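Side-chain contacts in packaging enzyme P4 (Pseudomonas phage phi6, PDB 4BLO), which probably couples hydrolysis of nucleoside triphosphates to packaging of viral RNA, as a hexameric RecA-like motor of the phage: residues D18-S23 and I36-I41; L27-R32 and V206-S211; I45-E50 and S67-D72; G131-L136 and A185-R190; G253-A258 and S263-R268. All blocks are in the same frame, centred on the assembly; numbering follows the deposited sequence.

Contact 1. Residues D18-S23 and I36-I41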
# COMPACT_ATOMS: atom_id res chain seq x y z
N ASP L 18 27.00 35.38 -6.51
CA ASP L 18 26.09 36.24 -5.77
C ASP L 18 24.71 35.66 -5.75
O ASP L 18 24.14 35.53 -4.67
CB ASP L 18 26.08 37.66 -6.35
CG ASP L 18 27.36 38.40 -6.03
OD1 ASP L 18 27.53 38.79 -4.85
OD2 ASP L 18 28.17 38.60 -6.95
N LEU L 19 24.19 35.23 -6.94
CA LEU L 19 22.86 34.63 -7.07
C LEU L 19 22.70 33.45 -6.12
O LEU L 19 21.65 33.33 -5.47
CB LEU L 19 22.59 34.16 -8.51
CG LEU L 19 22.31 35.23 -9.57
CD1 LEU L 19 22.60 34.69 -10.96
CD2 LEU L 19 20.87 35.75 -9.49
N LEU L 20 23.74 32.62 -6.01
CA LEU L 20 23.77 31.44 -5.15
C LEU L 20 23.77 31.80 -3.65
O LEU L 20 23.02 31.19 -2.88
CB LEU L 20 24.98 30.55 -5.50
CG LEU L 20 24.91 29.79 -6.83
CD1 LEU L 20 26.28 29.40 -7.30
CD2 LEU L 20 24.04 28.55 -6.72
N ASP L 21 24.56 32.81 -3.26
CA ASP L 21 24.68 33.27 -1.87
C ASP L 21 23.47 34.07 -1.41
O ASP L 21 23.11 34.02 -0.23
CB ASP L 21 25.95 34.12 -1.69
CG ASP L 21 27.26 33.36 -1.84
OD1 ASP L 21 27.22 32.16 -2.21
OD2 ASP L 21 28.32 33.97 -1.61
N ALA L 22 22.86 34.84 -2.33
CA ALA L 22 21.73 35.73 -2.07
C ALA L 22 20.50 34.99 -1.55
O ALA L 22 19.85 35.48 -0.62
CB ALA L 22 21.36 36.49 -3.34
N SER L 23 20.17 33.84 -2.15
CA SER L 23 18.99 33.09 -1.77
C SER L 23 19.30 31.65 -1.28
O SER L 23 19.82 30.83 -2.05
CB SER L 23 18.00 33.03 -2.93
OG SER L 23 18.56 32.39 -4.07
N ILE L 36 20.02 22.79 -0.10
CA ILE L 36 20.99 22.65 -1.19
C ILE L 36 22.25 23.42 -0.80
O ILE L 36 22.17 24.63 -0.54
CB ILE L 36 20.39 23.11 -2.56
CG1 ILE L 36 19.37 22.08 -3.09
CG2 ILE L 36 21.51 23.34 -3.60
CD1 ILE L 36 18.45 22.57 -4.17
N ASN L 37 23.41 22.73 -0.76
CA ASN L 37 24.68 23.36 -0.43
C ASN L 37 25.21 24.06 -1.67
O ASN L 37 25.73 23.44 -2.61
CB ASN L 37 25.71 22.38 0.15
CG ASN L 37 26.93 23.05 0.77
OD1 ASN L 37 27.98 22.42 0.91
ND2 ASN L 37 26.82 24.32 1.17
N THR L 38 25.00 25.38 -1.68
CA THR L 38 25.36 26.34 -2.71
C THR L 38 26.88 26.32 -2.97
O THR L 38 27.29 26.40 -4.13
CB THR L 38 24.81 27.71 -2.25
OG1 THR L 38 23.59 27.95 -2.93
CG2 THR L 38 25.77 28.88 -2.41
N VAL L 39 27.70 26.18 -1.90
CA VAL L 39 29.17 26.19 -1.90
C VAL L 39 29.73 25.21 -2.95
O VAL L 39 30.61 25.58 -3.72
CB VAL L 39 29.74 25.88 -0.49
CG1 VAL L 39 31.26 25.89 -0.47
CG2 VAL L 39 29.19 26.85 0.55
N VAL L 40 29.17 23.99 -2.99
CA VAL L 40 29.56 22.91 -3.91
C VAL L 40 29.45 23.40 -5.38
O VAL L 40 30.38 23.18 -6.15
CB VAL L 40 28.71 21.63 -3.65
CG1 VAL L 40 29.12 20.48 -4.55
CG2 VAL L 40 28.80 21.21 -2.18
N ILE L 41 28.34 24.11 -5.74
CA ILE L 41 28.09 24.64 -7.09
C ILE L 41 29.17 25.69 -7.42
O ILE L 41 29.74 25.65 -8.51
CB ILE L 41 26.64 25.19 -7.27
CG1 ILE L 41 25.58 24.13 -6.89
CG2 ILE L 41 26.41 25.68 -8.69
CD1 ILE L 41 24.36 24.67 -6.24
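Helix 7-22, near its C-terminal end, meets the first turn of helix 38-54, and the two backbones come closest at Leu20 and Thr38, whose CA atoms are 5.9 Å apart. Thr38 OG1 donates a hydrogen bond of 3.3 Å to Leu20 O. Its aim is poor: the donor stands 52° out of the carbonyl plane, so it approaches from above and not along a lone pair. The threonine methyl CG2 rests 3.6 Å from Leu20 CB on one hand and equally close to Asp21 OD1 on the other. That second approach is mere flanking, because the Asp21 carboxylate has its salt bridge with Lys42, one turn further along helix 38-54. Leu20 carries the apolar part. With CG anti to its carbonyl carbon (chi1 -72°), the branch extends obliquely past Ile41, where CD2 meets Ile41 CD1 at 3.9 Å and CD1 meets Ile41 CG2 at 4.0 Å. Both side chains also touch Ile175 of helix 167-179, which places this patch against the body of the ATPase. Two helices joined through the small antiparallel hairpin of strands 26-27 and 34-35 thus pack against each other beside the P-loop NTPase core.

Contact 2. Residues L27-R32 and V206-S211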
# COMPACT_ATOMS: atom_id res chain seq x y z
N LEU L 27 14.83 21.63 -1.31
CA LEU L 27 14.04 20.80 -2.21
C LEU L 27 13.32 19.76 -1.38
O LEU L 27 13.78 19.40 -0.30
CB LEU L 27 14.88 20.16 -3.31
CG LEU L 27 14.11 19.77 -4.57
CD1 LEU L 27 13.89 20.96 -5.48
CD2 LEU L 27 14.80 18.67 -5.31
N GLN L 28 12.12 19.37 -1.77
CA GLN L 28 11.31 18.39 -1.08
C GLN L 28 10.57 17.54 -2.10
O GLN L 28 10.14 18.05 -3.14
CB GLN L 28 10.33 19.06 -0.12
CG GLN L 28 9.73 18.11 0.92
CD GLN L 28 8.43 18.61 1.50
OE1 GLN L 28 7.79 19.53 0.99
NE2 GLN L 28 8.01 18.00 2.58
N VAL L 29 10.45 16.25 -1.80
CA VAL L 29 9.59 15.33 -2.53
C VAL L 29 8.34 14.55 -2.12
O VAL L 29 7.25 14.79 -2.63
CB VAL L 29 10.38 14.13 -3.09
CG1 VAL L 29 9.55 13.39 -4.13
CG2 VAL L 29 11.70 14.59 -3.68
N LEU L 30 8.50 13.61 -1.18
CA LEU L 30 7.51 13.07 -0.26
C LEU L 30 8.00 13.00 1.19
O LEU L 30 7.28 12.52 2.07
CB LEU L 30 7.05 11.68 -0.72
CG LEU L 30 6.14 11.64 -1.94
CD1 LEU L 30 5.57 10.24 -2.14
CD2 LEU L 30 5.02 12.67 -1.82
N GLY L 31 9.22 13.47 1.44
CA GLY L 31 9.83 13.35 2.75
C GLY L 31 9.92 14.70 3.41
O GLY L 31 8.93 15.45 3.43
N ARG L 32 11.26 15.16 4.10
CA ARG L 32 11.49 16.45 4.76
C ARG L 32 12.24 17.41 3.82
O ARG L 32 13.11 16.95 3.05
CB ARG L 32 12.26 16.27 6.09
CG ARG L 32 11.31 15.90 7.24
CD ARG L 32 11.84 16.17 8.65
NE ARG L 32 13.13 15.52 8.90
CZ ARG L 32 13.27 14.28 9.37
NH1 ARG L 32 12.20 13.55 9.66
NH2 ARG L 32 14.48 13.78 9.58
N VAL L 206 2.55 9.90 -10.14
CA VAL L 206 2.56 10.53 -8.82
C VAL L 206 2.42 12.05 -8.99
O VAL L 206 3.07 12.61 -9.87
CB VAL L 206 3.82 10.17 -7.98
CG1 VAL L 206 3.59 10.47 -6.51
CG2 VAL L 206 4.21 8.72 -8.15
N ALA L 207 1.55 12.69 -8.20
CA ALA L 207 1.29 14.12 -8.26
C ALA L 207 2.53 14.97 -7.96
O ALA L 207 2.71 16.00 -8.61
CB ALA L 207 0.17 14.49 -7.30
N VAL L 208 3.42 14.52 -7.03
CA VAL L 208 4.63 15.25 -6.62
C VAL L 208 5.60 15.45 -7.81
O VAL L 208 6.50 16.28 -7.73
CB VAL L 208 5.33 14.57 -5.40
CG1 VAL L 208 6.09 13.31 -5.78
CG2 VAL L 208 6.22 15.55 -4.64
N PHE L 209 5.39 14.70 -8.91
CA PHE L 209 6.18 14.82 -10.13
C PHE L 209 6.03 16.22 -10.70
O PHE L 209 7.03 16.81 -11.09
CB PHE L 209 5.76 13.74 -11.14
CG PHE L 209 6.09 14.01 -12.59
CD1 PHE L 209 7.39 13.85 -13.06
CD2 PHE L 209 5.10 14.38 -13.49
CE1 PHE L 209 7.69 14.10 -14.40
CE2 PHE L 209 5.41 14.62 -14.83
CZ PHE L 209 6.70 14.47 -15.28
N TYR L 210 4.80 16.76 -10.72
CA TYR L 210 4.49 18.09 -11.24
C TYR L 210 5.02 19.19 -10.34
O TYR L 210 5.50 20.21 -10.83
CB TYR L 210 3.00 18.25 -11.46
CG TYR L 210 2.41 17.19 -12.36
CD1 TYR L 210 2.59 17.24 -13.74
CD2 TYR L 210 1.68 16.13 -11.84
CE1 TYR L 210 2.08 16.24 -14.57
CE2 TYR L 210 1.14 15.15 -12.66
CZ TYR L 210 1.34 15.21 -14.02
OH TYR L 210 0.76 14.25 -14.81
N SER L 211 4.99 18.96 -9.02
CA SER L 211 5.53 19.89 -8.04
C SER L 211 7.05 19.97 -8.18
O SER L 211 7.60 21.07 -8.15
CB SER L 211 5.13 19.48 -6.63
OG SER L 211 3.86 20.04 -6.32
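Val208, near the start of helix 208-222, points its CB at the loop 27-32 and is met there by Val29 and Leu30; all three are buried. Val29 and Val208 run at about a right angle to each other, and the methyls CG1 of both residues touch at 3.8 Å. Val29 presents that methyl because CG1 lies anti to the backbone N (chi1 -166°). Leu30 approaches more obliquely: its CB does not face the helix, yet the end of the chain draws closer, bringing CD2 to 4.1 Å from Val208 CB. This is the tight part; its side-chain contacts are apolar, and no hydrogen bond crosses between the segments.

Away from Val208 the contact thins out. Although Val206 directs its CB at the loop, Val206 CG1 stays 4.8 Å from Leu30 CD1, and the partly exposed Arg32 is poorly ordered. The loop holds its own shape there, since Gln28 NE2 gives a 2.8 Å bond to Gly31 O with an N-H...O angle of 156°. The same amide reaches Gly96 O through NE2 and Tyr98 N through OE1, which would fix its rotation.

Arg195 and Lys197 of one neighbouring subunit bond to Gln28 O and Leu30 O, while Asp91 of another packs on Val29. The loop therefore belongs to a subunit interface of the six-chain assembly, as expected for a ring-shaped RecA-like motor.

Contact 3. Residues I45-E50 and S67-D72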
# COMPACT_ATOMS: atom_id res chain seq x y z
N ILE L 45 32.06 25.62 -10.39
CA ILE L 45 32.27 26.72 -11.35
C ILE L 45 33.77 27.09 -11.40
O ILE L 45 34.34 27.12 -12.49
CB ILE L 45 31.36 27.95 -11.03
CG1 ILE L 45 29.87 27.62 -11.27
CG2 ILE L 45 31.78 29.19 -11.86
CD1 ILE L 45 28.87 28.51 -10.53
N ALA L 46 34.40 27.29 -10.21
CA ALA L 46 35.82 27.61 -10.06
C ALA L 46 36.73 26.54 -10.71
O ALA L 46 37.69 26.89 -11.39
CB ALA L 46 36.16 27.76 -8.59
N ALA L 47 36.39 25.25 -10.53
CA ALA L 47 37.13 24.12 -11.09
C ALA L 47 37.03 24.08 -12.62
O ALA L 47 38.03 23.79 -13.28
CB ALA L 47 36.61 22.81 -10.49
N VAL L 48 35.83 24.38 -13.18
CA VAL L 48 35.54 24.40 -14.62
C VAL L 48 36.33 25.54 -15.27
O VAL L 48 37.01 25.30 -16.28
CB VAL L 48 34.01 24.51 -14.90
CG1 VAL L 48 33.72 24.87 -16.36
CG2 VAL L 48 33.30 23.22 -14.52
N MET L 49 36.28 26.75 -14.67
CA MET L 49 36.99 27.93 -15.17
C MET L 49 38.51 27.73 -15.16
O MET L 49 39.18 28.14 -16.11
CB MET L 49 36.62 29.19 -14.37
CG MET L 49 35.13 29.57 -14.41
SD MET L 49 34.36 29.56 -16.04
CE MET L 49 34.94 31.05 -16.66
N GLU L 50 39.04 27.09 -14.09
CA GLU L 50 40.47 26.83 -13.93
C GLU L 50 40.96 25.87 -15.02
O GLU L 50 42.04 26.10 -15.59
CB GLU L 50 40.77 26.27 -12.54
CG GLU L 50 42.21 26.53 -12.12
CD GLU L 50 42.70 25.72 -10.94
OE1 GLU L 50 42.09 25.82 -9.85
OE2 GLU L 50 43.70 24.98 -11.10
N SER L 67 32.30 14.25 -10.59
CA SER L 67 33.01 13.15 -9.92
C SER L 67 34.54 13.25 -10.10
O SER L 67 35.29 12.77 -9.25
CB SER L 67 32.51 11.80 -10.45
OG SER L 67 32.73 11.67 -11.84
N VAL L 68 34.98 13.90 -11.20
CA VAL L 68 36.38 14.10 -11.56
C VAL L 68 36.91 15.42 -10.95
O VAL L 68 38.04 15.43 -10.44
CB VAL L 68 36.52 14.04 -13.11
CG1 VAL L 68 37.65 14.90 -13.65
CG2 VAL L 68 36.66 12.59 -13.59
N LEU L 69 36.10 16.50 -11.00
CA LEU L 69 36.50 17.84 -10.54
C LEU L 69 36.35 18.05 -9.03
O LEU L 69 37.16 18.79 -8.46
CB LEU L 69 35.72 18.94 -11.28
CG LEU L 69 35.88 19.02 -12.80
CD1 LEU L 69 34.97 20.06 -13.37
CD2 LEU L 69 37.31 19.35 -13.22
N LEU L 70 35.34 17.44 -8.38
CA LEU L 70 35.09 17.63 -6.93
C LEU L 70 35.39 16.37 -6.12
O LEU L 70 35.12 15.27 -6.60
CB LEU L 70 33.63 18.07 -6.69
CG LEU L 70 33.10 19.23 -7.53
CD1 LEU L 70 31.60 19.12 -7.70
CD2 LEU L 70 33.49 20.58 -6.93
N LYS L 71 35.93 16.53 -4.88
CA LYS L 71 36.23 15.39 -3.99
C LYS L 71 34.93 14.73 -3.51
O LYS L 71 34.86 13.50 -3.41
CB LYS L 71 37.12 15.80 -2.81
CG LYS L 71 38.61 15.65 -3.12
CD LYS L 71 39.41 15.26 -1.88
CE LYS L 71 40.87 15.04 -2.17
NZ LYS L 71 41.64 14.66 -0.95
N ASP L 72 33.89 15.55 -3.26
CA ASP L 72 32.55 15.11 -2.89
C ASP L 72 31.51 15.84 -3.75
O ASP L 72 31.55 17.07 -3.89
CB ASP L 72 32.27 15.27 -1.39
CG ASP L 72 30.92 14.72 -0.93
OD1 ASP L 72 30.58 13.59 -1.34
OD2 ASP L 72 30.23 15.40 -0.14
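Leu69 turns CG beside its backbone N (chi1 -61°) and extends fully at the next torsion (chi2 175°), which carries CD1 out to Val48; Val48, with CG1 anti to its backbone N (chi1 166°), places CG2 anti to the carbonyl carbon, and it is this methyl that meets Leu69. The two methyls, Val48 CG2 and Leu69 CD1, are 3.8 Å apart. The chains run at a slant to each other, so the touch is made by one branch from each residue and the other branches take no part across the contact.

Ala47 makes the second point of contact. Its CB is directed at segment 67-72 and lies 4.0 Å from Leu69 CB. The small side chain permits a close backbone approach, with the CA atoms of Ala47 and Leu69 separated by 6.3 Å. Leu69 is consequently met near its base by Ala47 and near its end by Val48, two successive residues of one helical turn. No hydrogen bond joins the segments, and the buried surface, 135 Å² over both sides, is modest.

The surroundings extend this apolar patch. Val48 also touches Leu59 and Leu177, the latter on helix 167-179, and Leu69 rests on Tyr44, while Ile45 packs on Val13 of helix 7-22. Helix 38-54 is thus lined on different sides by helix 7-22 and by the short helix 66-69, an apolar helix-helix packing in the N-terminal part of the P4 ATPase.

Contact 4. Residues G131-L136 and A185-R190. With CA (calcium ion), chain B; ADP (adenosine-5'-diphosphate), chain C.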
# COMPACT_ATOMS: atom_id res chain seq x y z
N GLY L 131 11.13 10.27 -30.76
CA GLY L 131 12.14 11.15 -31.31
C GLY L 131 12.57 12.28 -30.40
O GLY L 131 12.88 13.36 -30.89
N LYS L 132 12.60 12.04 -29.07
CA LYS L 132 13.01 13.05 -28.09
C LYS L 132 14.52 13.34 -28.20
O LYS L 132 14.90 14.49 -28.43
CB LYS L 132 12.66 12.63 -26.65
CG LYS L 132 11.18 12.41 -26.39
CD LYS L 132 10.89 11.98 -24.93
CE LYS L 132 11.32 10.57 -24.61
NZ LYS L 132 10.60 9.53 -25.40
N SER L 133 15.36 12.29 -28.09
CA SER L 133 16.82 12.37 -28.15
C SER L 133 17.29 12.93 -29.51
O SER L 133 18.25 13.70 -29.54
CB SER L 133 17.44 11.00 -27.89
OG SER L 133 17.14 10.55 -26.58
N ILE L 134 16.58 12.58 -30.60
CA ILE L 134 16.84 13.05 -31.97
C ILE L 134 16.56 14.55 -32.05
O ILE L 134 17.43 15.29 -32.52
CB ILE L 134 16.01 12.22 -33.00
CG1 ILE L 134 16.79 10.96 -33.45
CG2 ILE L 134 15.46 13.03 -34.19
CD1 ILE L 134 18.18 11.18 -34.24
N THR L 135 15.39 15.00 -31.56
CA THR L 135 14.98 16.41 -31.55
C THR L 135 15.97 17.22 -30.70
O THR L 135 16.41 18.29 -31.14
CB THR L 135 13.54 16.56 -31.04
OG1 THR L 135 12.69 15.81 -31.89
CG2 THR L 135 13.08 18.01 -31.02
N LEU L 136 16.34 16.68 -29.52
CA LEU L 136 17.28 17.33 -28.62
C LEU L 136 18.64 17.62 -29.30
O LEU L 136 19.13 18.75 -29.23
CB LEU L 136 17.47 16.46 -27.36
CG LEU L 136 18.52 16.94 -26.34
CD1 LEU L 136 18.17 18.29 -25.74
CD2 LEU L 136 18.73 15.92 -25.27
N ALA L 185 21.34 20.71 -21.24
CA ALA L 185 20.28 19.74 -21.49
C ALA L 185 20.51 18.46 -20.73
O ALA L 185 21.67 18.07 -20.55
CB ALA L 185 20.18 19.46 -22.97
N VAL L 186 19.43 17.81 -20.28
CA VAL L 186 19.51 16.53 -19.54
C VAL L 186 18.74 15.44 -20.29
O VAL L 186 17.51 15.53 -20.42
CB VAL L 186 19.03 16.63 -18.07
CG1 VAL L 186 19.39 15.37 -17.29
CG2 VAL L 186 19.62 17.86 -17.39
N ASP L 187 19.48 14.43 -20.78
CA ASP L 187 18.98 13.21 -21.43
C ASP L 187 19.61 11.99 -20.75
O ASP L 187 20.77 11.68 -21.02
CB ASP L 187 19.26 13.22 -22.95
CG ASP L 187 18.50 12.17 -23.76
OD1 ASP L 187 17.49 11.63 -23.24
OD2 ASP L 187 18.90 11.92 -24.92
N SER L 188 18.93 11.35 -19.79
CA SER L 188 17.53 11.51 -19.38
C SER L 188 17.39 11.94 -17.95
O SER L 188 18.37 11.99 -17.20
CB SER L 188 16.83 10.16 -19.50
OG SER L 188 15.49 10.24 -19.94
N VAL L 189 16.13 12.16 -17.53
CA VAL L 189 15.73 12.44 -16.16
C VAL L 189 15.04 11.14 -15.59
O VAL L 189 14.74 11.09 -14.39
CB VAL L 189 14.87 13.74 -16.06
CG1 VAL L 189 13.37 13.47 -16.18
CG2 VAL L 189 15.20 14.52 -14.80
N ARG L 190 14.87 10.07 -16.44
CA ARG L 190 14.31 8.73 -16.10
C ARG L 190 14.84 8.15 -14.76
O ARG L 190 14.00 7.65 -14.03
CB ARG L 190 14.59 7.70 -17.19
CG ARG L 190 13.64 7.67 -18.38
CD ARG L 190 13.74 6.34 -19.14
NE ARG L 190 15.09 6.03 -19.63
CZ ARG L 190 15.58 4.80 -19.77
NH1 ARG L 190 14.84 3.74 -19.47
NH2 ARG L 190 16.81 4.62 -20.22
CA CA B . 16.51 8.43 -26.15
PB ADP C . 13.37 8.60 -27.85
O1B ADP C . 12.03 9.37 -27.72
O2B ADP C . 14.50 9.45 -27.25
O3B ADP C . 13.29 7.28 -27.12
PA ADP C . 14.97 8.54 -30.30
O1A ADP C . 16.20 7.91 -29.62
O2A ADP C . 15.22 10.00 -30.46
O3A ADP C . 13.67 8.32 -29.40
O5' ADP C . 14.74 7.89 -31.72
C5' ADP C . 13.44 7.92 -32.34
C4' ADP C . 13.50 7.34 -33.73
O4' ADP C . 13.90 5.95 -33.65
C3' ADP C . 12.16 7.33 -34.46
O3' ADP C . 11.90 8.56 -35.11
C2' ADP C . 12.33 6.15 -35.42
O2' ADP C . 13.00 6.51 -36.62
C1' ADP C . 13.17 5.18 -34.59
N9 ADP C . 12.39 4.16 -33.87
C8 ADP C . 12.12 4.11 -32.53
N7 ADP C . 11.39 3.08 -32.17
C5 ADP C . 11.17 2.40 -33.37
C6 ADP C . 10.46 1.22 -33.67
N6 ADP C . 9.76 0.52 -32.77
N1 ADP C . 10.45 0.81 -34.96
C2 ADP C . 11.09 1.54 -35.88
N3 ADP C . 11.78 2.68 -35.71
C4 ADP C . 11.78 3.06 -34.42
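Ser133 OG is gripped from two sides: it binds the calcium ion at 2.3 Å and donates a 2.8 Å hydrogen bond to Asp187 OD2, which accepts with its syn lone pair. Ser133 belongs to the P-loop (Walker A motif), whose amides wrap the diphosphate of ADP at the start of helix 132-140. ADP O2B binds the same calcium, so serine and nucleotide share the metal; Ser133 N also bonds to that oxygen. ADP O1B is held by Lys132 twice, through a nearly straight bond from N (168°) and through NZ at 2.7 Å; the lysine chain, bent at chi3 and chi4, curls back over the phosphate to do this. Gly131, at the N-cap, adds its own N to O1B, while Ile134 N turns to the alpha phosphate, meeting O2A at 2.9 Å.

Asp187, on strand 184-187, is followed by a cis peptide bond to Ser188, a position and geometry consistent with a Walker B aspartate, as in RecA. As second-shell partner it would orient the metal-binding serine. Below this polar layer the packing is apolar. With CG anti to its backbone N (chi1 175°), Leu136 reaches across to the strand and runs antiparallel alongside the Asp187 side chain, setting CD2 3.6 Å from Asp187 CB and CD1 3.6 Å from Ala185 CB.

Contact 5. Residues G253-A258 and S263-R268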
# COMPACT_ATOMS: atom_id res chain seq x y z
N GLY L 253 8.89 26.03 -20.24
CA GLY L 253 8.91 25.47 -21.58
C GLY L 253 8.50 24.01 -21.62
O GLY L 253 8.80 23.23 -20.71
N ALA L 254 7.77 23.64 -22.66
CA ALA L 254 7.33 22.26 -22.84
C ALA L 254 7.24 21.96 -24.32
O ALA L 254 6.73 22.77 -25.10
CB ALA L 254 6.00 22.02 -22.15
N ILE L 255 7.77 20.78 -24.70
CA ILE L 255 7.79 20.24 -26.06
C ILE L 255 7.27 18.82 -26.05
O ILE L 255 7.78 18.00 -25.27
CB ILE L 255 9.22 20.27 -26.70
CG1 ILE L 255 9.91 21.64 -26.57
CG2 ILE L 255 9.18 19.79 -28.15
CD1 ILE L 255 11.44 21.56 -26.50
N LEU L 256 6.29 18.51 -26.92
CA LEU L 256 5.78 17.16 -27.08
C LEU L 256 6.32 16.59 -28.39
O LEU L 256 6.36 17.29 -29.40
CB LEU L 256 4.23 17.10 -27.04
CG LEU L 256 3.58 15.66 -27.14
CD1 LEU L 256 3.91 14.79 -25.92
CD2 LEU L 256 2.08 15.72 -27.37
N CYS L 257 6.78 15.34 -28.35
CA CYS L 257 7.29 14.60 -29.49
C CYS L 257 6.40 13.44 -29.79
O CYS L 257 5.92 12.74 -28.89
CB CYS L 257 8.72 14.12 -29.25
SG CYS L 257 9.95 15.43 -29.32
N ALA L 258 6.23 13.20 -31.07
CA ALA L 258 5.42 12.13 -31.62
C ALA L 258 5.85 11.87 -33.05
O ALA L 258 5.94 12.81 -33.86
CB ALA L 258 3.94 12.50 -31.55
N SER L 263 5.11 17.55 -31.90
CA SER L 263 3.67 17.53 -31.93
C SER L 263 3.07 18.80 -31.30
O SER L 263 2.11 19.36 -31.85
CB SER L 263 3.18 16.28 -31.19
OG SER L 263 1.78 16.08 -31.29
N ARG L 264 3.62 19.25 -30.14
CA ARG L 264 3.16 20.43 -29.40
C ARG L 264 4.29 21.16 -28.65
O ARG L 264 5.23 20.52 -28.18
CB ARG L 264 2.07 20.05 -28.39
CG ARG L 264 0.68 19.96 -28.99
CD ARG L 264 -0.32 19.34 -28.04
NE ARG L 264 -0.93 20.35 -27.18
CZ ARG L 264 -1.88 20.10 -26.29
NH1 ARG L 264 -2.34 18.87 -26.13
NH2 ARG L 264 -2.38 21.08 -25.55
N THR L 265 4.19 22.51 -28.54
CA THR L 265 5.12 23.34 -27.78
C THR L 265 4.43 24.42 -26.97
O THR L 265 3.32 24.85 -27.30
CB THR L 265 6.22 23.99 -28.62
OG1 THR L 265 5.67 24.83 -29.64
CG2 THR L 265 7.25 23.00 -29.12
N MET L 266 5.11 24.87 -25.93
CA MET L 266 4.70 25.94 -25.03
C MET L 266 5.95 26.58 -24.50
O MET L 266 6.82 25.88 -23.96
CB MET L 266 3.83 25.38 -23.89
CG MET L 266 3.23 26.41 -22.97
SD MET L 266 4.39 27.28 -21.89
CE MET L 266 5.09 25.92 -20.97
N PHE L 267 6.04 27.92 -24.63
CA PHE L 267 7.17 28.70 -24.13
C PHE L 267 6.68 30.02 -23.58
O PHE L 267 5.90 30.73 -24.24
CB PHE L 267 8.24 28.92 -25.22
CG PHE L 267 8.81 27.65 -25.82
CD1 PHE L 267 9.66 26.83 -25.07
CD2 PHE L 267 8.52 27.28 -27.13
CE1 PHE L 267 10.20 25.65 -25.63
CE2 PHE L 267 9.06 26.11 -27.68
CZ PHE L 267 9.90 25.31 -26.93
N ARG L 268 7.11 30.32 -22.35
CA ARG L 268 6.83 31.55 -21.61
C ARG L 268 7.94 32.53 -21.93
O ARG L 268 9.02 32.46 -21.35
CB ARG L 268 6.73 31.28 -20.10
CG ARG L 268 5.64 30.29 -19.73
CD ARG L 268 5.61 29.98 -18.25
NE ARG L 268 4.89 28.74 -18.00
CZ ARG L 268 3.60 28.65 -17.69
NH1 ARG L 268 2.87 29.75 -17.54
NH2 ARG L 268 3.04 27.47 -17.50
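Leu256 faces both Ser263 and Arg264 across a beta hairpin, which makes this end a classic beta bulge. Backbone bonds come first. Leu256 O accepts from Ser263 N at 2.8 Å and, weakly, from Arg264 N, while Leu256 N gives an almost straight bond (172°) to Arg264 O. Further along, the regular hydrogen-bonded pair of Ala254 and Met266 exchanges N-H...O bonds of 2.8 Å in both directions, Ala254 N to Met266 O and Met266 N to Ala254 O. CA-H...O contacts fill the positions between, among them Thr265 CA to Ala254 O.

Side chains divide between the two sheet faces. On that of Ala254, Leu256, Arg264 and Met266, the CB atoms of Leu256 and Arg264 touch; the guanidinium leads away to a salt bridge with Glu241 and to a bound ADP, while Phe244 of helix 240-248 packs on this face.

On the other face Ile255 and Thr265, a non-hydrogen-bonded pair, run alongside each other, with the methyls CG2 of both 3.9 Å apart. Phe267, its CG beside the backbone N (chi1 -58°), leans obliquely over the neighbouring strand: CD1 reaches Gly253 CA, and CZ comes to 3.7 Å from Ile255 CG1.

Contacts 4 and 5 form the nucleotide-binding half of the network. Their centres are 13 Å apart, they reach the same mixed sheet, and Cys257 SG lies 3.8 Å from Thr135 OG1 of the P-loop helix. Contact 4 holds one ADP with its calcium, whereas Arg264 in contact 5 lines a pocket for another ADP. Contacts 1 and 3 share helix 38-54, with centres 15 Å apart, and touch through Leu20 and Ile45; contact 1 lies across the chain's centre from both contacts 4 and 5. Loop 27-32 of contact 2 lies in sequence between the two segments of contact 1, and the contact faces other subunits; its nearest atoms are about 6 Å from contact 4, without touching.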